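Local coordinates for protein titin (Homo sapiens, PDB 5JDD) that serves as a giant elastic filament of the striated-muscle sarcomere, captured here as three consecutive immunoglobulin domains from its I-band, at residues T220-Q224 and N235-H240; T14-N18 and N64-S68; N99-T105 and T172-I178; P67-Y73 and A84-T90. The contacts are given in a common frame with arbitrary orientation. Residue numbers count along the deposited sequence, not the author numbering.

Contact 1: residues T220-Q224 and N235-H240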
# COMPACT_ATOMS: atom_id res chain seq x y z
N THR A 220 5.58 36.22 11.39
CA THR A 220 5.04 37.57 11.40
C THR A 220 5.85 38.45 10.47
O THR A 220 6.86 38.01 9.92
CB THR A 220 5.10 38.21 12.80
OG1 THR A 220 6.47 38.34 13.19
CG2 THR A 220 4.36 37.38 13.84
N ASP A 221 5.40 39.69 10.28
CA ASP A 221 6.15 40.63 9.46
C ASP A 221 7.53 40.83 10.07
O ASP A 221 8.52 40.93 9.35
CB ASP A 221 5.42 41.97 9.33
CG ASP A 221 4.15 41.88 8.48
OD1 ASP A 221 4.06 40.98 7.62
OD2 ASP A 221 3.26 42.74 8.67
N LYS A 222 7.59 40.86 11.40
CA LYS A 222 8.86 41.06 12.08
C LYS A 222 9.78 39.84 12.01
O LYS A 222 10.98 39.99 11.81
CB LYS A 222 8.66 41.47 13.54
CG LYS A 222 9.99 41.71 14.24
CD LYS A 222 9.82 42.14 15.66
CE LYS A 222 11.13 42.03 16.38
NZ LYS A 222 11.79 43.36 16.56
N CYS A 223 9.21 38.65 12.18
CA CYS A 223 9.98 37.41 12.15
C CYS A 223 9.57 36.56 10.97
O CYS A 223 8.56 35.85 11.02
CB CYS A 223 9.80 36.62 13.45
SG CYS A 223 10.44 37.48 14.90
N GLN A 224 10.35 36.65 9.90
CA GLN A 224 10.04 35.89 8.69
C GLN A 224 10.95 34.67 8.56
O GLN A 224 12.17 34.77 8.70
CB GLN A 224 10.11 36.78 7.45
CG GLN A 224 9.09 37.92 7.48
CD GLN A 224 9.20 38.84 6.28
OE1 GLN A 224 9.71 38.46 5.23
NE2 GLN A 224 8.72 40.07 6.44
N ASN A 235 14.60 35.75 9.71
CA ASN A 235 14.94 37.14 9.52
C ASN A 235 14.14 37.97 10.51
O ASN A 235 12.91 37.94 10.48
CB ASN A 235 14.62 37.56 8.09
CG ASN A 235 14.96 39.01 7.81
OD1 ASN A 235 14.08 39.88 7.80
ND2 ASN A 235 16.24 39.29 7.61
N ILE A 236 14.84 38.68 11.38
CA ILE A 236 14.17 39.50 12.40
C ILE A 236 14.47 40.97 12.15
O ILE A 236 15.62 41.39 12.18
CB ILE A 236 14.62 39.11 13.83
CG1 ILE A 236 14.45 37.61 14.07
CG2 ILE A 236 13.82 39.89 14.86
CD1 ILE A 236 14.84 37.16 15.46
N ARG A 237 13.42 41.75 11.92
CA ARG A 237 13.56 43.18 11.65
C ARG A 237 13.58 44.02 12.91
O ARG A 237 12.97 43.66 13.92
CB ARG A 237 12.43 43.66 10.76
CG ARG A 237 12.43 43.02 9.41
CD ARG A 237 11.21 43.45 8.63
NE ARG A 237 11.25 42.93 7.26
CZ ARG A 237 10.40 43.28 6.31
NH1 ARG A 237 9.43 44.15 6.58
NH2 ARG A 237 10.51 42.76 5.09
N ASN A 238 14.30 45.14 12.84
CA ASN A 238 14.23 46.20 13.85
C ASN A 238 14.46 45.66 15.26
O ASN A 238 13.62 45.82 16.15
CB ASN A 238 12.88 46.94 13.75
CG ASN A 238 12.86 48.23 14.56
OD1 ASN A 238 13.91 48.79 14.87
ND2 ASN A 238 11.67 48.70 14.91
N VAL A 239 15.60 45.01 15.46
CA VAL A 239 15.80 44.29 16.71
C VAL A 239 15.93 45.22 17.92
O VAL A 239 16.39 46.37 17.81
CB VAL A 239 17.00 43.31 16.65
CG1 VAL A 239 16.75 42.23 15.61
CG2 VAL A 239 18.30 44.06 16.36
N HIS A 240 15.50 44.73 19.06
CA HIS A 240 15.64 45.47 20.31
C HIS A 240 16.04 44.49 21.40
O HIS A 240 16.25 43.30 21.12
CB HIS A 240 14.33 46.21 20.65
CG HIS A 240 13.12 45.33 20.62
ND1 HIS A 240 12.94 44.27 21.48
CD2 HIS A 240 12.02 45.36 19.82
CE1 HIS A 240 11.79 43.68 21.22
NE2 HIS A 240 11.21 44.32 20.21
O HOH W 1 10.73 45.67 16.51

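Contact 2: residues T14-N18 and N64-S68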
# COMPACT_ATOMS: atom_id res chain seq x y z
N THR A 14 -13.15 -20.54 -16.79
CA THR A 14 -12.08 -19.88 -16.07
C THR A 14 -12.76 -19.05 -14.99
O THR A 14 -13.64 -18.25 -15.29
CB THR A 14 -11.28 -18.97 -16.99
OG1 THR A 14 -10.61 -19.77 -17.97
CG2 THR A 14 -10.24 -18.18 -16.21
N ALA A 15 -12.37 -19.24 -13.73
CA ALA A 15 -13.01 -18.56 -12.63
C ALA A 15 -12.04 -18.32 -11.49
O ALA A 15 -11.03 -19.02 -11.34
CB ALA A 15 -14.21 -19.36 -12.14
N LEU A 16 -12.36 -17.33 -10.66
CA LEU A 16 -11.57 -17.02 -9.49
C LEU A 16 -11.76 -18.06 -8.40
O LEU A 16 -12.85 -18.62 -8.24
CB LEU A 16 -11.96 -15.63 -8.96
CG LEU A 16 -11.18 -14.51 -9.62
CD1 LEU A 16 -11.88 -13.17 -9.45
CD2 LEU A 16 -9.79 -14.45 -9.01
N GLU A 17 -10.69 -18.31 -7.66
CA GLU A 17 -10.75 -19.15 -6.48
C GLU A 17 -11.92 -18.71 -5.60
O GLU A 17 -12.20 -17.50 -5.50
CB GLU A 17 -9.42 -19.05 -5.71
CG GLU A 17 -9.31 -19.95 -4.50
CD GLU A 17 -7.91 -20.03 -3.93
OE1 GLU A 17 -6.98 -19.37 -4.45
OE2 GLU A 17 -7.73 -20.79 -2.95
N ASN A 18 -12.62 -19.69 -5.03
CA ASN A 18 -13.80 -19.49 -4.17
C ASN A 18 -15.12 -19.24 -4.93
O ASN A 18 -16.18 -19.15 -4.32
CB ASN A 18 -13.57 -18.43 -3.07
CG ASN A 18 -12.34 -18.72 -2.22
OD1 ASN A 18 -11.43 -17.90 -2.13
ND2 ASN A 18 -12.31 -19.90 -1.60
N ASN A 64 -17.45 -23.15 -4.24
CA ASN A 64 -16.29 -22.64 -3.49
C ASN A 64 -14.98 -23.27 -3.97
O ASN A 64 -14.26 -23.88 -3.19
CB ASN A 64 -16.49 -22.88 -1.98
CG ASN A 64 -15.49 -22.11 -1.12
OD1 ASN A 64 -14.77 -21.23 -1.60
ND2 ASN A 64 -15.45 -22.44 0.17
N ILE A 65 -14.69 -23.11 -5.26
CA ILE A 65 -13.58 -23.85 -5.87
C ILE A 65 -12.22 -23.50 -5.29
O ILE A 65 -11.96 -22.37 -4.87
CB ILE A 65 -13.52 -23.70 -7.40
CG1 ILE A 65 -13.33 -22.23 -7.80
CG2 ILE A 65 -14.77 -24.29 -8.06
CD1 ILE A 65 -13.34 -22.04 -9.32
N SER A 66 -11.37 -24.52 -5.25
CA SER A 66 -9.99 -24.34 -4.81
C SER A 66 -9.06 -24.70 -5.97
O SER A 66 -9.49 -25.30 -6.96
CB SER A 66 -9.69 -25.23 -3.60
OG SER A 66 -9.82 -26.60 -3.92
N PRO A 67 -7.79 -24.30 -5.87
CA PRO A 67 -6.88 -24.66 -6.95
C PRO A 67 -6.82 -26.17 -7.22
O PRO A 67 -6.58 -26.58 -8.37
CB PRO A 67 -5.53 -24.15 -6.44
CG PRO A 67 -5.89 -22.96 -5.61
CD PRO A 67 -7.18 -23.34 -4.93
N SER A 68 -7.07 -27.00 -6.21
CA SER A 68 -7.06 -28.45 -6.41
C SER A 68 -8.20 -28.94 -7.32
O SER A 68 -8.17 -30.07 -7.83
CB SER A 68 -7.09 -29.19 -5.07
OG SER A 68 -8.28 -28.92 -4.36
O HOH W 2 -18.64 -20.39 -4.07

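Contact 3: residues N99-T105 and T172-I178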
# COMPACT_ATOMS: atom_id res chain seq x y z
N ASN A 99 12.12 -1.42 -1.52
CA ASN A 99 12.72 -0.90 -0.30
C ASN A 99 13.10 0.56 -0.52
O ASN A 99 13.65 0.91 -1.56
CB ASN A 99 13.99 -1.66 0.06
CG ASN A 99 13.75 -3.13 0.33
OD1 ASN A 99 12.67 -3.54 0.77
ND2 ASN A 99 14.76 -3.95 0.07
N ILE A 100 12.82 1.40 0.48
CA ILE A 100 13.10 2.83 0.36
C ILE A 100 13.75 3.43 1.60
O ILE A 100 13.54 2.95 2.71
CB ILE A 100 11.82 3.61 0.06
CG1 ILE A 100 10.71 3.19 1.03
CG2 ILE A 100 11.40 3.40 -1.39
CD1 ILE A 100 9.45 4.05 0.95
N GLU A 101 14.54 4.49 1.38
CA GLU A 101 15.07 5.34 2.44
C GLU A 101 14.44 6.71 2.26
O GLU A 101 14.46 7.26 1.16
CB GLU A 101 16.58 5.49 2.33
CG GLU A 101 17.38 4.24 2.56
CD GLU A 101 18.85 4.56 2.64
OE1 GLU A 101 19.20 5.73 2.35
OE2 GLU A 101 19.65 3.68 3.00
N VAL A 102 13.90 7.26 3.35
CA VAL A 102 13.20 8.54 3.31
C VAL A 102 13.66 9.39 4.48
O VAL A 102 13.68 8.92 5.62
CB VAL A 102 11.68 8.33 3.44
CG1 VAL A 102 10.96 9.67 3.40
CG2 VAL A 102 11.16 7.46 2.31
N PRO A 103 14.02 10.66 4.22
CA PRO A 103 14.41 11.51 5.36
C PRO A 103 13.25 11.72 6.31
O PRO A 103 12.10 11.87 5.86
CB PRO A 103 14.79 12.84 4.70
CG PRO A 103 15.17 12.46 3.30
CD PRO A 103 14.27 11.31 2.92
N GLU A 104 13.55 11.77 7.61
CA GLU A 104 12.52 12.06 8.59
C GLU A 104 11.79 13.35 8.24
O GLU A 104 12.38 14.29 7.68
CB GLU A 104 13.09 12.11 10.01
CG GLU A 104 14.21 13.11 10.17
CD GLU A 104 14.82 13.13 11.57
OE1 GLU A 104 15.94 13.64 11.71
OE2 GLU A 104 14.18 12.66 12.55
N THR A 105 10.49 13.36 8.58
CA THR A 105 9.51 14.41 8.26
C THR A 105 8.93 14.35 6.84
O THR A 105 7.90 14.97 6.56
CB THR A 105 9.97 15.87 8.57
OG1 THR A 105 10.83 16.36 7.53
CG2 THR A 105 10.65 15.97 9.95
N THR A 172 10.97 -2.79 2.96
CA THR A 172 11.34 -2.05 4.16
C THR A 172 11.42 -0.55 3.93
O THR A 172 11.79 -0.09 2.84
CB THR A 172 12.69 -2.50 4.72
OG1 THR A 172 13.72 -2.23 3.76
CG2 THR A 172 12.65 -3.98 5.04
N LEU A 173 11.07 0.19 4.96
CA LEU A 173 11.28 1.63 5.03
C LEU A 173 12.37 1.89 6.05
O LEU A 173 12.32 1.38 7.18
CB LEU A 173 10.00 2.34 5.48
CG LEU A 173 10.16 3.82 5.84
CD1 LEU A 173 10.60 4.63 4.64
CD2 LEU A 173 8.85 4.37 6.37
N THR A 174 13.37 2.66 5.64
CA THR A 174 14.38 3.17 6.55
C THR A 174 14.27 4.69 6.59
O THR A 174 14.49 5.35 5.58
CB THR A 174 15.78 2.78 6.08
OG1 THR A 174 15.85 1.35 5.93
CG2 THR A 174 16.83 3.24 7.08
N VAL A 175 13.89 5.24 7.73
CA VAL A 175 13.77 6.69 7.89
C VAL A 175 15.11 7.26 8.35
O VAL A 175 15.64 6.88 9.39
CB VAL A 175 12.66 7.04 8.88
CG1 VAL A 175 12.52 8.55 9.03
CG2 VAL A 175 11.35 6.44 8.40
N THR A 176 15.66 8.16 7.54
CA THR A 176 17.03 8.63 7.74
C THR A 176 17.08 9.99 8.44
O THR A 176 16.16 10.80 8.33
CB THR A 176 17.78 8.70 6.39
OG1 THR A 176 17.02 9.49 5.47
CG2 THR A 176 17.97 7.30 5.82
N PRO A 177 18.16 10.23 9.19
CA PRO A 177 18.21 11.43 10.05
C PRO A 177 18.55 12.70 9.29
O PRO A 177 19.45 12.69 8.43
CB PRO A 177 19.33 11.09 11.04
CG PRO A 177 20.22 10.16 10.28
CD PRO A 177 19.29 9.32 9.45
N ILE A 178 17.84 13.79 9.59
CA ILE A 178 18.26 15.08 9.07
C ILE A 178 19.59 15.47 9.70
O ILE A 178 19.82 15.25 10.89
CB ILE A 178 17.20 16.16 9.35
CG1 ILE A 178 15.95 15.84 8.54
CG2 ILE A 178 17.75 17.57 9.01
CD1 ILE A 178 14.72 16.55 9.03
O HOH W 3 14.77 0.40 3.49
O HOH W 4 18.29 13.96 12.89

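Contact 4: residues P67-Y73 and A84-T90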
# COMPACT_ATOMS: atom_id res chain seq x y z
N PRO A 67 -7.79 -24.30 -5.87
CA PRO A 67 -6.88 -24.66 -6.95
C PRO A 67 -6.82 -26.17 -7.22
O PRO A 67 -6.58 -26.58 -8.37
CB PRO A 67 -5.53 -24.15 -6.44
CG PRO A 67 -5.89 -22.96 -5.61
CD PRO A 67 -7.18 -23.34 -4.93
N SER A 68 -7.07 -27.00 -6.21
CA SER A 68 -7.06 -28.45 -6.41
C SER A 68 -8.20 -28.94 -7.32
O SER A 68 -8.17 -30.07 -7.83
CB SER A 68 -7.09 -29.19 -5.07
OG SER A 68 -8.28 -28.92 -4.36
N ASP A 69 -9.22 -28.10 -7.53
CA ASP A 69 -10.33 -28.46 -8.39
C ASP A 69 -10.02 -28.22 -9.87
O ASP A 69 -10.78 -28.62 -10.75
CB ASP A 69 -11.58 -27.66 -8.03
CG ASP A 69 -12.10 -27.99 -6.66
OD1 ASP A 69 -12.26 -29.19 -6.34
OD2 ASP A 69 -12.35 -27.05 -5.88
N ALA A 70 -8.89 -27.56 -10.13
CA ALA A 70 -8.51 -27.30 -11.51
C ALA A 70 -8.30 -28.61 -12.26
O ALA A 70 -7.97 -29.64 -11.67
CB ALA A 70 -7.26 -26.45 -11.57
N GLY A 71 -8.53 -28.57 -13.57
CA GLY A 71 -8.23 -29.71 -14.41
C GLY A 71 -9.40 -30.13 -15.27
O GLY A 71 -10.36 -29.39 -15.46
N GLU A 72 -9.31 -31.34 -15.81
CA GLU A 72 -10.26 -31.80 -16.81
C GLU A 72 -11.39 -32.61 -16.20
O GLU A 72 -11.16 -33.51 -15.38
CB GLU A 72 -9.52 -32.63 -17.86
CG GLU A 72 -10.33 -32.95 -19.11
CD GLU A 72 -9.44 -33.42 -20.25
OE1 GLU A 72 -8.81 -34.49 -20.09
OE2 GLU A 72 -9.37 -32.72 -21.28
N TYR A 73 -12.61 -32.27 -16.59
CA TYR A 73 -13.80 -32.98 -16.15
C TYR A 73 -14.42 -33.68 -17.35
O TYR A 73 -14.44 -33.12 -18.45
CB TYR A 73 -14.79 -31.98 -15.53
CG TYR A 73 -14.31 -31.47 -14.19
CD1 TYR A 73 -13.33 -30.48 -14.11
CD2 TYR A 73 -14.80 -32.00 -13.02
CE1 TYR A 73 -12.87 -30.04 -12.88
CE2 TYR A 73 -14.36 -31.57 -11.79
CZ TYR A 73 -13.39 -30.58 -11.72
OH TYR A 73 -12.93 -30.14 -10.50
N ALA A 84 -14.21 -31.08 -20.62
CA ALA A 84 -13.91 -29.65 -20.55
C ALA A 84 -13.00 -29.40 -19.35
O ALA A 84 -12.88 -30.24 -18.47
CB ALA A 84 -15.19 -28.83 -20.43
N LYS A 85 -12.38 -28.23 -19.31
CA LYS A 85 -11.44 -27.93 -18.25
C LYS A 85 -11.86 -26.76 -17.39
O LYS A 85 -12.48 -25.81 -17.89
CB LYS A 85 -10.05 -27.65 -18.82
CG LYS A 85 -9.40 -28.88 -19.43
CD LYS A 85 -8.09 -28.55 -20.13
CE LYS A 85 -7.47 -29.82 -20.67
NZ LYS A 85 -6.23 -29.52 -21.45
N LEU A 86 -11.51 -26.84 -16.11
CA LEU A 86 -11.62 -25.71 -15.20
C LEU A 86 -10.24 -25.12 -14.98
O LEU A 86 -9.31 -25.83 -14.60
CB LEU A 86 -12.20 -26.17 -13.85
CG LEU A 86 -12.18 -25.14 -12.71
CD1 LEU A 86 -13.05 -23.93 -13.01
CD2 LEU A 86 -12.62 -25.76 -11.40
N PHE A 87 -10.11 -23.82 -15.22
CA PHE A 87 -8.91 -23.08 -14.86
C PHE A 87 -9.26 -22.18 -13.69
O PHE A 87 -10.22 -21.41 -13.76
CB PHE A 87 -8.43 -22.26 -16.06
CG PHE A 87 -8.00 -23.09 -17.22
CD1 PHE A 87 -6.74 -23.66 -17.25
CD2 PHE A 87 -8.87 -23.32 -18.28
CE1 PHE A 87 -6.33 -24.44 -18.32
CE2 PHE A 87 -8.47 -24.11 -19.36
CZ PHE A 87 -7.20 -24.67 -19.37
N VAL A 88 -8.49 -22.29 -12.62
CA VAL A 88 -8.75 -21.52 -11.41
C VAL A 88 -7.76 -20.36 -11.33
O VAL A 88 -6.56 -20.58 -11.16
CB VAL A 88 -8.62 -22.39 -10.14
CG1 VAL A 88 -8.91 -21.58 -8.88
CG2 VAL A 88 -9.56 -23.59 -10.22
N GLU A 89 -8.25 -19.13 -11.46
CA GLU A 89 -7.38 -17.98 -11.30
C GLU A 89 -7.20 -17.73 -9.80
O GLU A 89 -8.15 -17.86 -9.03
CB GLU A 89 -7.93 -16.74 -12.03
CG GLU A 89 -7.93 -16.89 -13.55
CD GLU A 89 -8.15 -15.59 -14.31
OE1 GLU A 89 -8.40 -14.54 -13.68
OE2 GLU A 89 -8.09 -15.62 -15.56
N THR A 90 -5.98 -17.43 -9.39
CA THR A 90 -5.72 -17.10 -8.00
C THR A 90 -5.27 -15.66 -7.92
O THR A 90 -4.69 -15.12 -8.87
CB THR A 90 -4.63 -18.00 -7.40
OG1 THR A 90 -3.40 -17.78 -8.11
CG2 THR A 90 -5.03 -19.46 -7.51

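Contact 1: residues T220-Q224 and N235-H240
The charged end of Lys222 gathers several polar partners. Its NZ donates to Arg237 O at 2.9 Å and, beyond the two segments, forms a salt bridge with Asp243; a water lying 2.5 Å from Lys222 NZ extends the link, donating to Asn238 O at 2.9 Å. This is the open end of the D-E hairpin, strands 223-228 and 231-236, in the third I-set immunoglobulin domain, so the lysine ties the entrance of strand D to the chain leaving strand E. Three backbone bonds set the register: Gln224 N to Asn235 O at 2.9 Å and Asn235 N to Gln224 O at 2.8 Å close an antiparallel hydrogen-bonded pair, and Arg237 N reaches Lys222 O at 3.0 Å. Between them Cys223 and Ile236 form a non-hydrogen-bonded pair, with Cys223 SG 4.1 Å from Ile236 CG1 on the inward side of the sheet, where Ile236 also meets Ile195 of strand B. On the other face, Asn235 ND2 is bonded to Thr196. Packing loosens outward: the extended all-trans carbons of Lys222 place CE 3.8 Å from Ile236 CG2, and Gln224 NE2, over one face of the Arg237 guanidinium, lies 3.5 Å from its fellow donor Arg237 NH2 but bonds instead to Asp221 O at 3.0 Å. The approach to strand D is shaped by an ST motif, in which Cys223 N donates to Thr220 OG1 at 2.9 Å.

Contact 2: residues T14-N18 and N64-S68
Ile65 gives up the most surface, and its main chain and side chain work separately. Its O accepts from Asn18 N at 2.8 Å, while its CD1 lies 4.0 Å from Ala15 CB and 3.6 Å from Leu16 O, with Val21 of the neighbouring strand also packed against it. Asn18 comes next: CB points away overall, yet the m rotamer brings ND2 round to donate to Asn64 OD1 at 2.8 Å. A water donates to Asn18 O at 2.8 Å and accepts weakly from Asn64 N at 3.0 Å. In the immunoglobulin fold this joins the end of strand A', where the chain turns toward strand B, to the E-F loop of the first domain. Glu17 adds the third patch. Its trans side chain lays CG 3.6 Å from Ile65 O and OE2 3.3 Å from Pro67 CD, at the start of the 3-10 turn; the same side chain also touches Val88 of strand G and Thr90 just beyond it.

Contact 3: residues N99-T105 and T172-I178
Glu104 has the most telling side chain. With chi1 at 57° (p) and chi2 trans it swings along the outgoing chain until OE1 accepts from Ile178 N at 2.9 Å, and a water bridges that same OE1 (2.6 Å) to Ile178 O (2.8 Å). Its CG also packs 3.6 Å from Ile178 CG1, and its CB 3.7 Å from Val175 CG1. At the far end Asn99, in its m rotamer, turns OD1 back to accept from Thr172 N at 2.9 Å. Between these two side-chain bonds the strands pair in parallel, Ile100 with Leu173 through Pro103 with Thr176, by five backbone bonds: Ile100 N to Thr172 O, Thr174 N to Ile100 O, Val102 N to Thr174 O, Thr176 N to Val102 O and Glu104 N to Thr176 O, each 2.9 to 3.0 Å. This is the A'-G pairing of the I-set immunoglobulin fold, here in the middle domain. Inward, Leu173 (t, p) sets CD1 3.7 Å from trans Val102 CG2 and 3.9 Å from Ile100 CG1, over Ala108 and Phe110 of strand B. Outward, Thr174 OG1, Thr172 OG1 and Ile100 O share one water. The exit of the strands meets the third domain: Thr105 OG1 bonds Ser207, Glu104 OE1 weakly receives Lys253 N, and Ile178 packs on Ile206.

Contact 4: residues P67-Y73 and A84-T90
Ala84 opens the pairing with two backbone bonds to Tyr73: its N donates to Tyr73 O at 3.0 Å, and its O accepts from Tyr73 N at 2.8 Å. Lys85 faces Glu72 across a non-hydrogen-bonded position on the outer surface; its NZ stays 4.5 Å from Glu72 OE2, too far for a salt bridge. Leu86 loses the most surface to the other segment. Its N reaches Gly71 O at 2.9 Å and its O takes Gly71 N at 3.0 Å, while on the inner face its CB sits 4.0 Å from Tyr73 CE1 and its CD2 3.5 Å from Asp69 O. The backbone angles of Gly71 would jam a CB against the preceding carbonyl. Past Phe87, which points away, the strands part: Val88 CG2 rests 3.9 Å from Ala70 CB and CG1 4.2 Å from Pro67 CA. Finally Thr90 CG2 meets Pro67 CG at 4.1 Å. Asp69, salt-bridged to Lys48 through its carboxylate, also offers its backbone O to Tyr73 OH at 2.6 Å. That bond, four residues back from an F-strand tyrosine, is the tyrosine corner, here where the E-F loop enters strand F beside the open end of an immunoglobulin F-G hairpin.

How the contacts relate
The four contacts sample all three immunoglobulin domains of the tandem. Contacts 2 and 4 share the first domain and one patch of it: their centres are about 7 Å apart, Pro67 and Ser68 belong to both, and strands 13-16 and 80-89 are neighbours in one sheet, probably bonded through Ala15 O to Glu89 N at 2.8 Å and Glu17 N to Glu89 O at 2.9 Å. Contact 3 repeats that A'-G pairing in the middle domain, its centre about 41 Å from that of contact 2. Contact 1 lies in the third domain, centred about 35 Å from contact 3 and about 75 Å from contact 4; its Lys222-Asp243 salt bridge mirrors Lys48-Asp69 beside contact 4.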